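Local structure of xyloglucan-specific endo-beta-1,4-glucanase BoGH9A (Bacteroides ovatus, 6DHT) at residues R280-Y285 with P290-R295. The protein cleaves the beta-1,4-glucan backbone of xyloglucans internally to release xyloglucan oligosaccharides. Sequence-based numbering, arbitrary orientation.
Sequences RLFASY and PGFSKR. With EDO (1,2-ethanediol), chain I.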
ATOM      1  N   ARG A 280       5.561 -14.048 -14.770  1.00 17.06           N
ATOM      2  CA  ARG A 280       4.870 -13.561 -15.960  1.00 17.09           C
ATOM      3  C   ARG A 280       5.286 -12.143 -16.310  1.00 15.68           C
ATOM      4  O   ARG A 280       5.510 -11.799 -17.472  1.00 19.35           O
ATOM      5  CB  ARG A 280       3.350 -13.587 -15.761  1.00 16.94           C
ATOM      6  CG  ARG A 280       2.781 -14.925 -15.403  1.00 18.79           C
ATOM      7  CD  ARG A 280       1.246 -14.935 -15.480  1.00 18.48           C
ATOM      8  NE  ARG A 280       0.585 -13.897 -14.690  1.00 17.63           N
ATOM      9  CZ  ARG A 280       0.235 -14.022 -13.408  1.00 19.30           C
ATOM     10  NH1 ARG A 280       0.490 -15.142 -12.758  1.00 18.19           N
ATOM     11  NH2 ARG A 280      -0.360 -13.010 -12.777  1.00 18.64           N
ATOM     12  N   LEU A 281       5.368 -11.284 -15.295  1.00 15.05           N
ATOM     13  CA  LEU A 281       5.592  -9.873 -15.562  1.00 16.44           C
ATOM     14  C   LEU A 281       6.995  -9.558 -16.031  1.00 15.72           C
ATOM     15  O   LEU A 281       7.206  -8.543 -16.680  1.00 18.69           O
ATOM     16  CB  LEU A 281       5.288  -9.021 -14.330  1.00 16.70           C
ATOM     17  CG  LEU A 281       3.886  -9.178 -13.733  1.00 19.74           C
ATOM     18  CD1 LEU A 281       3.720  -8.191 -12.566  1.00 16.23           C
ATOM     19  CD2 LEU A 281       2.782  -9.103 -14.723  1.00 28.35           C
ATOM     20  N   PHE A 282       7.972 -10.384 -15.641  1.00 16.68           N
ATOM     21  CA  PHE A 282       9.354 -10.127 -16.007  1.00 16.62           C
ATOM     22  C   PHE A 282       9.786 -10.933 -17.258  1.00 16.82           C
ATOM     23  O   PHE A 282      10.933 -10.836 -17.669  1.00 19.64           O
ATOM     24  CB  PHE A 282      10.278 -10.422 -14.821  1.00 17.77           C
ATOM     25  CG  PHE A 282      10.279  -9.342 -13.772  1.00 15.48           C
ATOM     26  CD1 PHE A 282       9.295  -9.304 -12.794  1.00 15.19           C
ATOM     27  CD2 PHE A 282      11.272  -8.380 -13.756  1.00 14.80           C
ATOM     28  CE1 PHE A 282       9.294  -8.306 -11.824  1.00 15.28           C
ATOM     29  CE2 PHE A 282      11.283  -7.391 -12.779  1.00 18.72           C
ATOM     30  CZ  PHE A 282      10.294  -7.367 -11.816  1.00 14.59           C
ATOM     31  N   ALA A 283       8.863 -11.678 -17.849  1.00 17.21           N
ATOM     32  CA  ALA A 283       9.162 -12.479 -19.061  1.00 17.66           C
ATOM     33  C   ALA A 283       9.699 -11.632 -20.210  1.00 23.01           C
ATOM     34  O   ALA A 283      10.582 -12.081 -20.953  1.00 22.41           O
ATOM     35  CB  ALA A 283       7.925 -13.216 -19.504  1.00 19.10           C
ATOM     36  N   SER A 284       9.178 -10.416 -20.356  1.00 20.61           N
ATOM     37  CA  SER A 284       9.618  -9.481 -21.383  1.00 21.14           C
ATOM     38  C   SER A 284      10.916  -8.753 -21.083  1.00 20.35           C
ATOM     39  O   SER A 284      11.396  -8.007 -21.942  1.00 25.15           O
ATOM     40  CB  SER A 284       8.534  -8.423 -21.633  1.00 28.30           C
ATOM     41  OG  SER A 284       7.367  -9.029 -22.148  1.00 40.69           O
ATOM     42  N   TYR A 285      11.485  -8.934 -19.889  1.00 18.62           N
ATOM     43  CA  TYR A 285      12.620  -8.120 -19.459  1.00 19.34           C
ATOM     44  C   TYR A 285      13.852  -8.965 -19.148  1.00 23.00           C
ATOM     45  O   TYR A 285      14.564  -8.752 -18.168  1.00 23.35           O
ATOM     46  CB  TYR A 285      12.176  -7.206 -18.274  1.00 17.29           C
ATOM     47  CG  TYR A 285      10.971  -6.376 -18.660  1.00 18.92           C
ATOM     48  CD1 TYR A 285      11.091  -5.336 -19.573  1.00 17.74           C
ATOM     49  CD2 TYR A 285       9.707  -6.658 -18.146  1.00 17.58           C
ATOM     50  CE1 TYR A 285      10.000  -4.596 -19.965  1.00 17.72           C
ATOM     51  CE2 TYR A 285       8.598  -5.920 -18.534  1.00 18.11           C
ATOM     52  CZ  TYR A 285       8.752  -4.891 -19.436  1.00 19.19           C
ATOM     53  OH  TYR A 285       7.673  -4.142 -19.845  1.00 21.33           O
ATOM     54  N   PRO A 290      18.078 -11.051 -16.661  1.00 23.92           N
ATOM     55  CA  PRO A 290      18.255 -12.339 -17.341  1.00 24.72           C
ATOM     56  C   PRO A 290      18.037 -13.523 -16.415  1.00 21.51           C
ATOM     57  O   PRO A 290      18.614 -13.578 -15.331  1.00 23.25           O
ATOM     58  CB  PRO A 290      19.712 -12.280 -17.818  1.00 27.68           C
ATOM     59  CG  PRO A 290      20.366 -11.248 -16.981  1.00 26.36           C
ATOM     60  CD  PRO A 290      19.300 -10.232 -16.699  1.00 23.12           C
ATOM     61  N   GLY A 291      17.175 -14.442 -16.826  1.00 23.10           N
ATOM     62  CA  GLY A 291      16.937 -15.649 -16.073  1.00 22.46           C
ATOM     63  C   GLY A 291      15.951 -15.547 -14.931  1.00 23.70           C
ATOM     64  O   GLY A 291      15.574 -16.560 -14.350  1.00 24.55           O
ATOM     65  N   PHE A 292      15.503 -14.342 -14.590  1.00 23.86           N
ATOM     66  CA  PHE A 292      14.670 -14.226 -13.396  1.00 21.43           C
ATOM     67  C   PHE A 292      13.292 -14.885 -13.555  1.00 17.05           C
ATOM     68  O   PHE A 292      12.808 -15.573 -12.660  1.00 18.48           O
ATOM     69  CB  PHE A 292      14.539 -12.760 -12.975  1.00 21.43           C
ATOM     70  CG  PHE A 292      13.575 -12.543 -11.846  1.00 20.28           C
ATOM     71  CD1 PHE A 292      13.756 -13.149 -10.618  1.00 18.37           C
ATOM     72  CD2 PHE A 292      12.477 -11.726 -12.030  1.00 19.68           C
ATOM     73  CE1 PHE A 292      12.850 -12.967  -9.610  1.00 18.52           C
ATOM     74  CE2 PHE A 292      11.577 -11.513 -11.003  1.00 18.49           C
ATOM     75  CZ  PHE A 292      11.755 -12.132  -9.808  1.00 17.86           C
ATOM     76  N   SER A 293      12.638 -14.659 -14.686  1.00 17.91           N
ATOM     77  CA  SER A 293      11.315 -15.227 -14.895  0.64 19.56           C
ATOM     78  C   SER A 293      11.318 -16.731 -14.649  1.00 19.26           C
ATOM     79  O   SER A 293      10.490 -17.241 -13.908  1.00 19.39           O
ATOM     80  CB  SER A 293      10.802 -14.928 -16.302  0.64 20.78           C
ATOM     81  OG  SER A 293       9.578 -15.602 -16.532  0.64 19.25           O
ATOM     82  N   LYS A 294      12.264 -17.438 -15.274  1.00 22.23           N
ATOM     83  CA  LYS A 294      12.390 -18.880 -15.090  1.00 25.39           C
ATOM     84  C   LYS A 294      12.713 -19.271 -13.655  1.00 18.74           C
ATOM     85  O   LYS A 294      12.095 -20.161 -13.077  1.00 22.53           O
ATOM     86  CB  LYS A 294      13.481 -19.400 -16.027  1.00 26.70           C
ATOM     87  CG  LYS A 294      13.650 -20.907 -16.028  1.00 31.86           C
ATOM     88  CD  LYS A 294      14.896 -21.307 -16.817  1.00 42.90           C
ATOM     89  CE  LYS A 294      15.033 -22.813 -16.909  1.00 49.50           C
ATOM     90  NZ  LYS A 294      14.005 -23.392 -17.819  1.00 59.94           N
ATOM     91  N   ARG A 295      13.680 -18.590 -13.066  1.00 19.80           N
ATOM     92  CA  ARG A 295      14.046 -18.862 -11.682  1.00 20.75           C
ATOM     93  C   ARG A 295      12.880 -18.645 -10.712  1.00 18.38           C
ATOM     94  O   ARG A 295      12.666 -19.423  -9.791  1.00 19.18           O
ATOM     95  CB  ARG A 295      15.235 -17.982 -11.294  1.00 20.69           C
ATOM     96  CG  ARG A 295      15.703 -18.184  -9.898  1.00 25.45           C
ATOM     97  CD  ARG A 295      16.948 -17.379  -9.598  1.00 29.95           C
ATOM     98  NE  ARG A 295      17.392 -17.636  -8.227  1.00 33.43           N
ATOM     99  CZ  ARG A 295      18.231 -16.866  -7.544  1.00 30.38           C
ATOM    100  NH1 ARG A 295      18.725 -15.754  -8.092  1.00 31.12           N
ATOM    101  NH2 ARG A 295      18.553 -17.205  -6.302  1.00 35.79           N
TER
HETATM  102  C1  EDO I 608       2.770  -8.836 -18.103  1.00 39.54           C
HETATM  103  O1  EDO I 608       2.565 -10.247 -17.915  1.00 39.60           O
HETATM  104  C2  EDO I 608       1.403  -8.185 -18.252  1.00 41.33           C
HETATM  105  O2  EDO I 608       0.478  -8.804 -17.346  1.00 38.70           O
HETATM  106  O   HOH W   1      13.255 -12.296 -16.441  1.00 24.28           O
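Phe282 and Phe292 meet in a T-shaped (edge-to-face) stack in the helix-loop-helix connection between helices 265-281 and 292-309 of the (alpha/alpha)6-barrel fold of glycosyl hydrolase family 9. The ring planes stand at 89° with centroids 5.0 Å apart. Phe292 is the edge: its CE2 comes to 3.6 Å from CD1 of Phe282, over the rim of that ring's face and not its centre, while CD2 beside it faces CG and CB. With CG anti to the backbone N (chi1 174°), Phe292 brings its CD2-CE2 edge up to the face of Phe282, a face presented by a ring whose CG is anti to its own carbonyl carbon (chi1 -77°). Both rings are buried, and Gln219 of helix 213-226 touches each of them; Leu215 and Gln187 also pack on Phe282.

Next to the aromatic pair the backbones come close, with CA of Ala283 and CA of Ser293 5.4 Å apart. Ser293 lays CB against CA of Ala283 at 4.0 Å, and in one of its two conformers OG hydrogen-bonds to the carbonyl O of Ser279. Phe282 to Tyr285 form a type I beta turn, and Gly291 occupies the N-cap position of helix 292-309. No direct hydrogen bond joins the two segments; instead a water accepts the N-H of Ser293 and lies equally near Phe282 O, to which it can donate, 3.0 Å from each of Ser293 N and Phe282 O.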